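PDB 5DJS: tetratricopeptide TPR_2 repeat protein from Thermobaculum terrenum, which is of unknown function but joins tetratricopeptide repeats to a GT-B-type glycosyltransferase family 41 region that holds UDP in this model. Local coordinates for residues A[177-182]-A[398-403]; A[305-310]-A[448-453]; A[309-314]-A[424-429]; A[316-321]-A[402-407]. The protein carries 1 engineered substitution. All coordinates share one frame; numbering follows the deposited sequence.

Contact 1: residues A[177-182]-A[398-403]. With UDP (uridine-5'-diphosphate), chain E.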
# COMPACT_ATOMS: atom_id res chain seq x y z
N VAL A 177 -3.56 6.16 -0.14
CA VAL A 177 -3.98 6.65 -1.46
C VAL A 177 -4.78 7.94 -1.33
O VAL A 177 -4.36 8.98 -1.83
CB VAL A 177 -4.78 5.59 -2.26
CG1 VAL A 177 -5.51 6.20 -3.46
CG2 VAL A 177 -3.86 4.46 -2.73
N GLY A 178 -5.92 7.87 -0.66
CA GLY A 178 -6.74 9.05 -0.39
C GLY A 178 -6.04 10.20 0.33
O GLY A 178 -6.32 11.37 0.05
N TYR A 179 -5.13 9.87 1.25
CA TYR A 179 -4.41 10.89 2.02
C TYR A 179 -3.49 11.73 1.13
O TYR A 179 -3.45 12.95 1.28
CB TYR A 179 -3.60 10.26 3.18
CG TYR A 179 -4.43 9.61 4.30
CD1 TYR A 179 -5.63 10.19 4.74
CD2 TYR A 179 -3.99 8.45 4.93
CE1 TYR A 179 -6.38 9.60 5.76
CE2 TYR A 179 -4.74 7.86 5.94
CZ TYR A 179 -5.93 8.44 6.35
OH TYR A 179 -6.68 7.86 7.35
N PHE A 180 -2.77 11.07 0.22
CA PHE A 180 -1.87 11.76 -0.71
C PHE A 180 -2.55 12.32 -1.96
O PHE A 180 -2.01 13.22 -2.62
CB PHE A 180 -0.74 10.83 -1.15
CG PHE A 180 0.25 10.51 -0.06
CD1 PHE A 180 1.07 11.50 0.45
CD2 PHE A 180 0.38 9.21 0.43
CE1 PHE A 180 2.00 11.21 1.44
CE2 PHE A 180 1.31 8.91 1.42
CZ PHE A 180 2.12 9.92 1.92
N LEU A 181 -3.73 11.80 -2.32
CA LEU A 181 -4.45 12.30 -3.48
C LEU A 181 -5.17 13.62 -3.17
O LEU A 181 -5.19 14.51 -4.01
CB LEU A 181 -5.46 11.28 -4.01
CG LEU A 181 -6.20 11.68 -5.30
CD1 LEU A 181 -5.22 11.79 -6.47
CD2 LEU A 181 -7.30 10.68 -5.61
N GLU A 182 -5.76 13.72 -1.98
CA GLU A 182 -6.49 14.94 -1.56
C GLU A 182 -5.77 16.27 -1.87
O GLU A 182 -6.36 17.14 -2.51
CB GLU A 182 -6.88 14.86 -0.07
CG GLU A 182 -7.57 16.12 0.44
CD GLU A 182 -8.28 15.93 1.77
OE1 GLU A 182 -9.22 16.70 2.02
OE2 GLU A 182 -7.90 15.04 2.55
N MET A 398 -4.99 1.98 16.12
CA MET A 398 -5.72 3.17 16.58
C MET A 398 -6.19 4.06 15.44
O MET A 398 -5.68 3.96 14.32
CB MET A 398 -4.77 4.03 17.41
CG MET A 398 -4.24 3.38 18.66
SD MET A 398 -3.07 4.49 19.44
CE MET A 398 -1.65 4.25 18.42
N PRO A 399 -7.13 4.99 15.73
CA PRO A 399 -7.43 6.09 14.81
C PRO A 399 -6.18 6.89 14.42
O PRO A 399 -5.17 6.84 15.13
CB PRO A 399 -8.41 6.96 15.60
CG PRO A 399 -9.09 6.02 16.53
CD PRO A 399 -8.08 4.95 16.87
N ARG A 400 -6.26 7.60 13.30
CA ARG A 400 -5.12 8.32 12.70
C ARG A 400 -4.44 9.32 13.66
O ARG A 400 -3.24 9.22 13.89
CB ARG A 400 -5.56 9.00 11.39
CG ARG A 400 -4.63 10.06 10.80
CD ARG A 400 -3.80 9.61 9.60
NE ARG A 400 -3.80 10.66 8.56
CZ ARG A 400 -2.86 10.86 7.64
NH1 ARG A 400 -1.77 10.10 7.57
NH2 ARG A 400 -3.01 11.86 6.76
N THR A 401 -5.20 10.28 14.20
CA THR A 401 -4.64 11.29 15.11
C THR A 401 -4.17 10.72 16.44
O THR A 401 -3.22 11.24 17.03
CB THR A 401 -5.62 12.45 15.40
OG1 THR A 401 -6.86 11.92 15.90
CG2 THR A 401 -5.88 13.30 14.15
N ASP A 402 -4.84 9.67 16.93
CA ASP A 402 -4.38 8.95 18.12
C ASP A 402 -3.01 8.31 17.88
O ASP A 402 -2.17 8.31 18.78
CB ASP A 402 -5.40 7.88 18.57
CG ASP A 402 -6.67 8.48 19.17
OD1 ASP A 402 -6.90 9.70 19.03
OD2 ASP A 402 -7.46 7.73 19.79
N LEU A 403 -2.79 7.78 16.67
CA LEU A 403 -1.50 7.16 16.32
C LEU A 403 -0.41 8.21 16.16
O LEU A 403 0.71 8.03 16.66
CB LEU A 403 -1.61 6.33 15.04
CG LEU A 403 -0.32 5.61 14.58
CD1 LEU A 403 -0.18 4.23 15.22
CD2 LEU A 403 -0.29 5.50 13.06
N1 UDP E . -2.66 3.52 10.59
C2 UDP E . -3.67 3.62 11.59
N3 UDP E . -3.62 2.83 12.68
C4 UDP E . -2.62 1.94 12.84
C5 UDP E . -1.62 1.81 11.89
C6 UDP E . -1.66 2.62 10.76
O2 UDP E . -4.62 4.44 11.48
O4 UDP E . -2.59 1.23 13.85
C1' UDP E . -2.71 4.38 9.39
C2' UDP E . -1.51 5.30 9.39
O2' UDP E . -1.98 6.61 9.04
C3' UDP E . -0.55 4.68 8.38
C4' UDP E . -1.43 3.85 7.45
O4' UDP E . -2.67 3.65 8.15
O3' UDP E . 0.20 5.65 7.66
C5' UDP E . -0.89 2.48 7.04
O5' UDP E . 0.53 2.46 6.89
PA UDP E . 1.30 1.04 6.78
O1A UDP E . 0.75 0.33 5.57
O2A UDP E . 1.21 0.39 8.14
O3A UDP E . 2.87 1.35 6.53
PB UDP E . 3.44 2.27 5.33
O1B UDP E . 2.63 3.53 5.34
O2B UDP E . 4.85 2.54 5.75
O3B UDP E . 3.30 1.42 4.09
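Tyr-179 and Arg-400 make this contact by a flat stack. The guanidinium of Arg-400 lies over one face of the Tyr-179 ring, with planes only 6° apart. Its CZ sits 3.8 Å from the centroid of the Tyr-179 ring, a cation-pi geometry almost on the ring normal. The two side chains run past each other in opposite directions. NE of Arg-400 therefore covers the CZ end of the ring, while NH2 reaches back to CG of Tyr-179 at 3.6 Å. Arg-400 leaves its helix with CG anti to the backbone N (chi1 165°) and then bends at chi2 and chi3, which turns the guanidinium flat against the ring. Its NH1 forms a salt bridge with Glu-427, fixing the rotation of the group from a second direction. Between the two segments, close packing is confined to this stack. By contrast, the backbones stay far apart, 11.0 Å between the CA atoms of Tyr-179 and Arg-400, and both side chains are partly exposed. Beside the stack, UDP is held by the 398-403 segment. Its N3 donates to Met-398 O at 2.9 Å, and Leu-403 CD2 lies 3.9 Å from UDP C2'. Arg-400 CD approaches UDP O2' at 3.6 Å. Helix 176-187 belongs with the first parallel sheet and helix 400-405 with the second. The stack thus spans the interdomain cleft of a GT-B fold, beside its nucleotide pocket.

Contact 2: residues A[305-310]-A[448-453]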
# COMPACT_ATOMS: atom_id res chain seq x y z
N SER A 305 12.17 15.65 -9.90
CA SER A 305 13.32 16.25 -9.20
C SER A 305 12.99 16.75 -7.77
O SER A 305 13.67 17.60 -7.23
CB SER A 305 13.86 17.40 -10.04
OG SER A 305 12.80 18.32 -10.29
N ARG A 306 11.91 16.21 -7.20
CA ARG A 306 11.56 16.34 -5.79
C ARG A 306 11.09 14.94 -5.33
O ARG A 306 11.09 13.99 -6.11
CB ARG A 306 10.43 17.35 -5.63
CG ARG A 306 9.15 16.92 -6.33
CD ARG A 306 7.95 17.80 -6.06
NE ARG A 306 7.75 18.22 -4.67
CZ ARG A 306 7.43 17.45 -3.64
NH1 ARG A 306 7.32 16.13 -3.75
NH2 ARG A 306 7.24 17.99 -2.45
N PHE A 307 10.62 14.84 -4.09
CA PHE A 307 10.03 13.61 -3.56
C PHE A 307 8.77 13.26 -4.36
O PHE A 307 8.02 14.15 -4.75
CB PHE A 307 9.72 13.77 -2.07
CG PHE A 307 9.25 12.50 -1.39
CD1 PHE A 307 10.03 11.35 -1.41
CD2 PHE A 307 8.03 12.48 -0.70
CE1 PHE A 307 9.60 10.19 -0.78
CE2 PHE A 307 7.60 11.32 -0.06
CZ PHE A 307 8.39 10.18 -0.10
N TYR A 308 8.53 11.96 -4.60
CA TYR A 308 7.43 11.53 -5.47
C TYR A 308 6.01 11.70 -4.91
O TYR A 308 5.06 11.32 -5.58
CB TYR A 308 7.64 10.09 -5.95
CG TYR A 308 7.18 8.98 -5.01
CD1 TYR A 308 7.74 8.82 -3.73
CD2 TYR A 308 6.21 8.06 -5.42
CE1 TYR A 308 7.33 7.80 -2.89
CE2 TYR A 308 5.80 7.03 -4.58
CZ TYR A 308 6.35 6.90 -3.32
OH TYR A 308 5.94 5.88 -2.49
N LEU A 309 5.86 12.27 -3.71
CA LEU A 309 4.56 12.47 -3.08
C LEU A 309 4.49 13.85 -2.42
O LEU A 309 5.54 14.43 -2.11
CB LEU A 309 4.36 11.42 -1.99
CG LEU A 309 4.45 9.96 -2.42
CD1 LEU A 309 4.44 9.05 -1.21
CD2 LEU A 309 3.28 9.62 -3.30
N PRO A 310 3.26 14.37 -2.17
CA PRO A 310 3.11 15.61 -1.40
C PRO A 310 3.21 15.40 0.12
O PRO A 310 2.45 14.62 0.69
CB PRO A 310 1.70 16.09 -1.79
CG PRO A 310 0.94 14.84 -2.10
CD PRO A 310 1.95 13.84 -2.60
N THR A 448 11.45 5.57 1.91
CA THR A 448 11.96 6.40 3.01
C THR A 448 13.33 6.97 2.71
O THR A 448 13.59 8.14 3.02
CB THR A 448 12.04 5.60 4.32
OG1 THR A 448 12.75 4.38 4.09
CG2 THR A 448 10.72 5.28 4.81
N SER A 449 14.22 6.16 2.12
CA SER A 449 15.53 6.67 1.73
C SER A 449 15.35 7.97 0.93
O SER A 449 16.00 8.96 1.23
CB SER A 449 16.35 5.62 0.96
OG SER A 449 15.96 5.55 -0.40
N SER A 450 14.42 7.97 -0.04
CA SER A 450 14.14 9.15 -0.86
C SER A 450 13.62 10.32 -0.02
O SER A 450 14.19 11.41 -0.03
CB SER A 450 13.13 8.80 -1.96
OG SER A 450 12.82 9.93 -2.77
N LEU A 451 12.53 10.07 0.71
CA LEU A 451 11.90 11.07 1.60
C LEU A 451 12.96 11.79 2.43
O LEU A 451 13.04 13.01 2.41
CB LEU A 451 10.89 10.40 2.55
CG LEU A 451 9.75 11.21 3.20
CD1 LEU A 451 9.44 10.67 4.59
CD2 LEU A 451 9.99 12.71 3.30
N LEU A 452 13.78 11.01 3.13
CA LEU A 452 14.83 11.54 4.00
C LEU A 452 15.87 12.37 3.24
O LEU A 452 16.25 13.46 3.69
CB LEU A 452 15.50 10.40 4.78
CG LEU A 452 14.65 9.64 5.81
CD1 LEU A 452 15.45 8.48 6.37
CD2 LEU A 452 14.16 10.53 6.94
N ARG A 453 16.33 11.88 2.09
CA ARG A 453 17.28 12.63 1.26
C ARG A 453 16.70 14.00 0.82
O ARG A 453 17.36 15.03 0.97
CB ARG A 453 17.71 11.82 0.04
CG ARG A 453 18.66 10.68 0.35
CD ARG A 453 19.35 10.16 -0.91
NE ARG A 453 20.27 9.05 -0.62
CZ ARG A 453 21.48 9.16 -0.06
NH1 ARG A 453 21.98 10.35 0.32
NH2 ARG A 453 22.21 8.06 0.14
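Phe-307 packs against Ser-450 and Leu-451 of helix 447-454, in the buried interior of the GT-B region. Its loop follows strand 300-304 of the first parallel sheet and leads to strand 332-335 of the second, so it belongs to the connection between the two halves. With CG anti to the backbone N (chi1 -173°), CB directs the ring toward the helix. CD1 comes first and lies 3.4 Å from Ser-450 OG, which meets the ring at its edge. That hydroxyl has its polar partner in Asp-285. CE1 is next, 3.3 Å from the backbone N of Leu-451 and 3.6 Å from its CB. CZ touches Leu-451 CB and also CG, the latter at 3.7 Å. CE2 completes the series, 3.9 Å from Leu-451 CG. The leucine thus covers one face, with a CH-pi contact from CG. On the opposite face lies Tyr-308 CD1, toward the rim, so the ring is sandwiched. Beyond Phe-307 the loop runs on to Tyr-308, whose O accepts a hydrogen bond from Trp-267 NE1. Arg-306 runs along its own loop: its NH1 donates to Leu-309 O at 3.0 Å, coming from above the carbonyl plane.

Contact 3: residues A[309-314]-A[424-429]. With UDP (uridine-5'-diphosphate), chain E.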
# COMPACT_ATOMS: atom_id res chain seq x y z
N LEU A 309 5.86 12.27 -3.71
CA LEU A 309 4.56 12.47 -3.08
C LEU A 309 4.49 13.85 -2.42
O LEU A 309 5.54 14.43 -2.11
CB LEU A 309 4.36 11.42 -1.99
CG LEU A 309 4.45 9.96 -2.42
CD1 LEU A 309 4.44 9.05 -1.21
CD2 LEU A 309 3.28 9.62 -3.30
N PRO A 310 3.26 14.37 -2.17
CA PRO A 310 3.11 15.61 -1.40
C PRO A 310 3.21 15.40 0.12
O PRO A 310 2.45 14.62 0.69
CB PRO A 310 1.70 16.09 -1.79
CG PRO A 310 0.94 14.84 -2.10
CD PRO A 310 1.95 13.84 -2.60
N CYS A 311 4.14 16.11 0.76
CA CYS A 311 4.46 15.98 2.19
C CYS A 311 3.74 16.94 3.16
O CYS A 311 4.01 16.93 4.37
CB CYS A 311 5.97 16.12 2.37
SG CYS A 311 6.92 14.90 1.44
N ASN A 312 2.82 17.77 2.66
CA ASN A 312 2.08 18.68 3.55
C ASN A 312 1.14 17.92 4.49
O ASN A 312 0.42 17.04 4.03
CB ASN A 312 1.30 19.74 2.74
CG ASN A 312 0.19 19.14 1.90
OD1 ASN A 312 0.44 18.26 1.09
ND2 ASN A 312 -1.03 19.58 2.12
N PRO A 313 1.14 18.26 5.79
CA PRO A 313 0.37 17.48 6.76
C PRO A 313 -1.10 17.87 6.81
O PRO A 313 -1.45 18.94 6.34
CB PRO A 313 1.02 17.86 8.08
CG PRO A 313 1.32 19.31 7.88
CD PRO A 313 1.72 19.45 6.43
N PRO A 314 -1.95 17.02 7.40
CA PRO A 314 -3.35 17.39 7.52
C PRO A 314 -3.55 18.55 8.52
O PRO A 314 -2.64 18.86 9.30
CB PRO A 314 -4.02 16.10 8.03
CG PRO A 314 -2.93 15.38 8.74
CD PRO A 314 -1.67 15.69 7.98
N THR A 424 4.06 5.92 7.06
CA THR A 424 4.42 5.88 8.49
C THR A 424 5.69 6.70 8.73
O THR A 424 5.80 7.41 9.73
CB THR A 424 4.63 4.46 9.07
OG1 THR A 424 5.77 3.85 8.47
CG2 THR A 424 3.41 3.58 8.88
N SER A 425 6.63 6.62 7.80
CA SER A 425 7.86 7.42 7.90
C SER A 425 7.57 8.91 7.82
O SER A 425 8.11 9.69 8.61
CB SER A 425 8.85 7.03 6.81
OG SER A 425 9.00 5.63 6.82
N LEU A 426 6.72 9.30 6.87
CA LEU A 426 6.31 10.69 6.73
C LEU A 426 5.55 11.15 7.99
O LEU A 426 5.78 12.26 8.47
CB LEU A 426 5.45 10.87 5.48
CG LEU A 426 4.91 12.28 5.23
CD1 LEU A 426 6.02 13.26 4.94
CD2 LEU A 426 3.93 12.23 4.07
N GLU A 427 4.68 10.30 8.51
CA GLU A 427 3.95 10.61 9.74
C GLU A 427 4.88 10.86 10.92
O GLU A 427 4.62 11.73 11.73
CB GLU A 427 2.97 9.49 10.08
CG GLU A 427 1.72 9.50 9.21
CD GLU A 427 0.83 8.29 9.41
OE1 GLU A 427 1.30 7.26 9.97
OE2 GLU A 427 -0.34 8.37 9.00
N ALA A 428 5.96 10.08 11.01
CA ALA A 428 6.96 10.24 12.06
C ALA A 428 7.60 11.62 11.96
O ALA A 428 7.60 12.38 12.94
CB ALA A 428 8.03 9.15 11.97
N LEU A 429 8.12 11.95 10.78
CA LEU A 429 8.73 13.26 10.55
C LEU A 429 7.77 14.41 10.89
O LEU A 429 8.18 15.37 11.54
CB LEU A 429 9.23 13.41 9.10
CG LEU A 429 10.27 12.42 8.53
CD1 LEU A 429 10.92 12.99 7.28
CD2 LEU A 429 11.34 12.02 9.53
N1 UDP E . -2.66 3.52 10.59
C2 UDP E . -3.67 3.62 11.59
N3 UDP E . -3.62 2.83 12.68
C4 UDP E . -2.62 1.94 12.84
C5 UDP E . -1.62 1.81 11.89
C6 UDP E . -1.66 2.62 10.76
O2 UDP E . -4.62 4.44 11.48
O4 UDP E . -2.59 1.23 13.85
C1' UDP E . -2.71 4.38 9.39
C2' UDP E . -1.51 5.30 9.39
O2' UDP E . -1.98 6.61 9.04
C3' UDP E . -0.55 4.68 8.38
C4' UDP E . -1.43 3.85 7.45
O4' UDP E . -2.67 3.65 8.15
O3' UDP E . 0.20 5.65 7.66
C5' UDP E . -0.89 2.48 7.04
O5' UDP E . 0.53 2.46 6.89
PA UDP E . 1.30 1.04 6.78
O1A UDP E . 0.75 0.33 5.57
O2A UDP E . 1.21 0.39 8.14
O3A UDP E . 2.87 1.35 6.53
PB UDP E . 3.44 2.27 5.33
O1B UDP E . 2.63 3.53 5.34
O2B UDP E . 4.85 2.54 5.75
O3B UDP E . 3.30 1.42 4.09
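Cys-311 and Leu-426 mark the closest approach of the two backbones, with CA atoms 7.2 Å apart. Segment 309-314 is irregular and rich in proline, while 424-429 is helical throughout. Leu-426 bridges this distance. Its CG is anti to the backbone N (chi1 178°), and its branch CD1 reaches Cys-311 CB at 3.8 Å and SG at 4.0 Å. The other branch, CD2, lies more loosely near Pro-310 O at 4.4 Å. The contact is buried and apolar. Beside it, Trp-430 NE1 donates to Cys-311 O and satisfies that carbonyl. Phe-180 and Leu-451 also pack on Leu-426. The same helix faces UDP with other residues. Thr-424 N donates to UDP O1B at 3.3 Å, and Thr-424 OG1 is hydrogen-bonded to UDP as well as to Asn-337. Glu-427 extends its chain beyond CG to the ribose. UDP O2' donates to OE2, although the modelled length is too short to be reliable, and O3' lies near both carboxylate oxygens in weak contacts. One helix thus meets the interdomain connection with Leu-426 and the nucleotide with Thr-424 and Glu-427. A diphosphate at a helix N-terminus and an acidic side chain on the ribose are characteristic of the nucleotide site in GT-B folds.

Contact 4: residues A[316-321]-A[402-407]. With UDP (uridine-5'-diphosphate), chain E.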
# COMPACT_ATOMS: atom_id res chain seq x y z
N ASP A 316 -5.69 18.70 11.14
CA ASP A 316 -5.93 18.21 12.51
C ASP A 316 -4.72 17.50 13.16
O ASP A 316 -4.88 16.49 13.85
CB ASP A 316 -7.19 17.31 12.53
CG ASP A 316 -7.04 16.03 11.68
OD1 ASP A 316 -6.24 16.03 10.72
OD2 ASP A 316 -7.72 15.02 11.98
N LEU A 317 -3.51 18.05 12.97
CA LEU A 317 -2.27 17.40 13.41
C LEU A 317 -2.11 17.58 14.93
O LEU A 317 -2.18 18.71 15.40
CB LEU A 317 -1.05 18.00 12.69
CG LEU A 317 0.13 17.05 12.52
CD1 LEU A 317 -0.18 16.01 11.46
CD2 LEU A 317 1.41 17.79 12.16
N PRO A 318 -1.89 16.47 15.68
CA PRO A 318 -1.87 16.54 17.16
C PRO A 318 -0.99 17.60 17.80
O PRO A 318 -1.34 18.11 18.87
CB PRO A 318 -1.35 15.16 17.56
CG PRO A 318 -1.88 14.28 16.50
CD PRO A 318 -1.73 15.08 15.23
N GLY A 319 0.13 17.94 17.17
CA GLY A 319 1.02 18.95 17.71
C GLY A 319 1.92 18.36 18.79
O GLY A 319 1.50 17.53 19.61
N TRP A 320 3.16 18.83 18.80
CA TRP A 320 4.25 18.16 19.49
C TRP A 320 4.13 18.36 21.00
O TRP A 320 3.66 19.40 21.46
CB TRP A 320 5.60 18.69 19.00
CG TRP A 320 5.87 18.49 17.53
CD1 TRP A 320 4.98 18.08 16.56
CD2 TRP A 320 7.11 18.72 16.86
NE1 TRP A 320 5.61 18.03 15.34
CE2 TRP A 320 6.91 18.42 15.50
CE3 TRP A 320 8.37 19.16 17.28
CZ2 TRP A 320 7.93 18.54 14.55
CZ3 TRP A 320 9.39 19.28 16.34
CH2 TRP A 320 9.16 18.97 14.99
N ALA A 321 4.57 17.36 21.75
CA ALA A 321 4.61 17.42 23.21
C ALA A 321 6.02 17.85 23.63
O ALA A 321 6.94 17.85 22.79
CB ALA A 321 4.26 16.06 23.81
N ASP A 402 -4.84 9.67 16.93
CA ASP A 402 -4.38 8.95 18.12
C ASP A 402 -3.01 8.31 17.88
O ASP A 402 -2.17 8.31 18.78
CB ASP A 402 -5.40 7.88 18.57
CG ASP A 402 -6.67 8.48 19.17
OD1 ASP A 402 -6.90 9.70 19.03
OD2 ASP A 402 -7.46 7.73 19.79
N LEU A 403 -2.79 7.78 16.67
CA LEU A 403 -1.50 7.16 16.32
C LEU A 403 -0.41 8.21 16.16
O LEU A 403 0.71 8.03 16.66
CB LEU A 403 -1.61 6.33 15.04
CG LEU A 403 -0.32 5.61 14.58
CD1 LEU A 403 -0.18 4.23 15.22
CD2 LEU A 403 -0.29 5.50 13.06
N LEU A 404 -0.71 9.28 15.44
CA LEU A 404 0.19 10.43 15.35
C LEU A 404 0.64 10.92 16.75
O LEU A 404 1.83 11.18 16.98
CB LEU A 404 -0.49 11.58 14.58
CG LEU A 404 -0.28 11.82 13.07
CD1 LEU A 404 0.53 10.75 12.37
CD2 LEU A 404 -1.61 12.04 12.37
N ALA A 405 -0.31 11.02 17.68
CA ALA A 405 -0.04 11.48 19.04
C ALA A 405 0.95 10.58 19.79
O ALA A 405 1.73 11.10 20.59
CB ALA A 405 -1.34 11.63 19.83
N THR A 406 0.95 9.26 19.53
CA THR A 406 1.89 8.33 20.21
C THR A 406 3.33 8.43 19.71
O THR A 406 4.21 7.79 20.27
CB THR A 406 1.46 6.83 20.14
OG1 THR A 406 1.50 6.38 18.79
CG2 THR A 406 0.07 6.61 20.74
N TYR A 407 3.58 9.19 18.64
CA TYR A 407 4.96 9.53 18.27
C TYR A 407 5.66 10.44 19.30
O TYR A 407 6.89 10.44 19.39
CB TYR A 407 5.04 10.19 16.89
CG TYR A 407 5.11 9.20 15.75
CD1 TYR A 407 6.28 8.50 15.49
CD2 TYR A 407 4.01 8.99 14.91
CE1 TYR A 407 6.36 7.61 14.43
CE2 TYR A 407 4.08 8.09 13.85
CZ TYR A 407 5.26 7.41 13.61
OH TYR A 407 5.33 6.53 12.57
N1 UDP E . -2.66 3.52 10.59
C2 UDP E . -3.67 3.62 11.59
N3 UDP E . -3.62 2.83 12.68
C4 UDP E . -2.62 1.94 12.84
C5 UDP E . -1.62 1.81 11.89
C6 UDP E . -1.66 2.62 10.76
O2 UDP E . -4.62 4.44 11.48
O4 UDP E . -2.59 1.23 13.85
C1' UDP E . -2.71 4.38 9.39
C2' UDP E . -1.51 5.30 9.39
O2' UDP E . -1.98 6.61 9.04
C3' UDP E . -0.55 4.68 8.38
C4' UDP E . -1.43 3.85 7.45
O4' UDP E . -2.67 3.65 8.15
O3' UDP E . 0.20 5.65 7.66
C5' UDP E . -0.89 2.48 7.04
O5' UDP E . 0.53 2.46 6.89
PA UDP E . 1.30 1.04 6.78
O1A UDP E . 0.75 0.33 5.57
O2A UDP E . 1.21 0.39 8.14
O3A UDP E . 2.87 1.35 6.53
PB UDP E . 3.44 2.27 5.33
O1B UDP E . 2.63 3.53 5.34
O2B UDP E . 4.85 2.54 5.75
O3B UDP E . 3.30 1.42 4.09
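Pro-318 rests on Leu-404 and Ala-405 at the side of helix 400-405. Its CG comes within 3.6 Å of Leu-404 CB, and its CD lies 3.8 Å from the same atom. The proline ring and the leucine side chain cross at about a right angle. On the neighbouring residue, Pro-318 CB meets Ala-405 CB at 4.2 Å. Leu-317 adds a looser touch, with its CD1 4.3 Å from Leu-404 CD2. All these contacts are apolar, and the shell is only partly buried. Leu-404 is its buried member and also packs on Glu-427 of helix 423-430. Further out, polar bonds hold the loop in place. Trp-320 NE1 donates to Trp-430 O, and Ala-321 N donates to Asn-408 OD1. Between them and Pro-318, Gly-319 has a positive phi of 82°, which favours glycine. Within segment 402-407, Thr-406 OG1 donates to Leu-403 O at 2.8 Å, tilted 17° from the carbonyl plane. Leu-403 itself directs its CB away from the loop. Its CD1 reaches the uracil, 4.1 Å from UDP O4. Farther along, the ring of Tyr-407 meets that of Phe-336, another residue of the pocket. The loop thus packs on one side of the short helix, at Leu-404 and Ala-405, while Leu-403 lines the uridine pocket of the second GT-B domain.

How the contacts relate
Contacts 2 and 3 are buried, contact 4 is partly buried, and contact 1 lies at the surface. Contacts 2, 3 and 4 are apolar: an aromatic ring in 2, leucine on cysteine in 3, proline on a helix side in 4. Contact 1 alone uses a charged group on a ring. Contacts 2, 3 and 4 all draw on the long connection between the two sheets, and contacts 2 and 3 share Leu-309 and Pro-310. Contacts 1 and 4 share helix 400-405. The helix of contact 3 links the set: Glu-427 pairs with Arg-400 of contact 1, and Leu-429 packs on Leu-451 of contact 2. Segments of contacts 1, 3 and 4 touch UDP, in 4 through Leu-403, away from the loop.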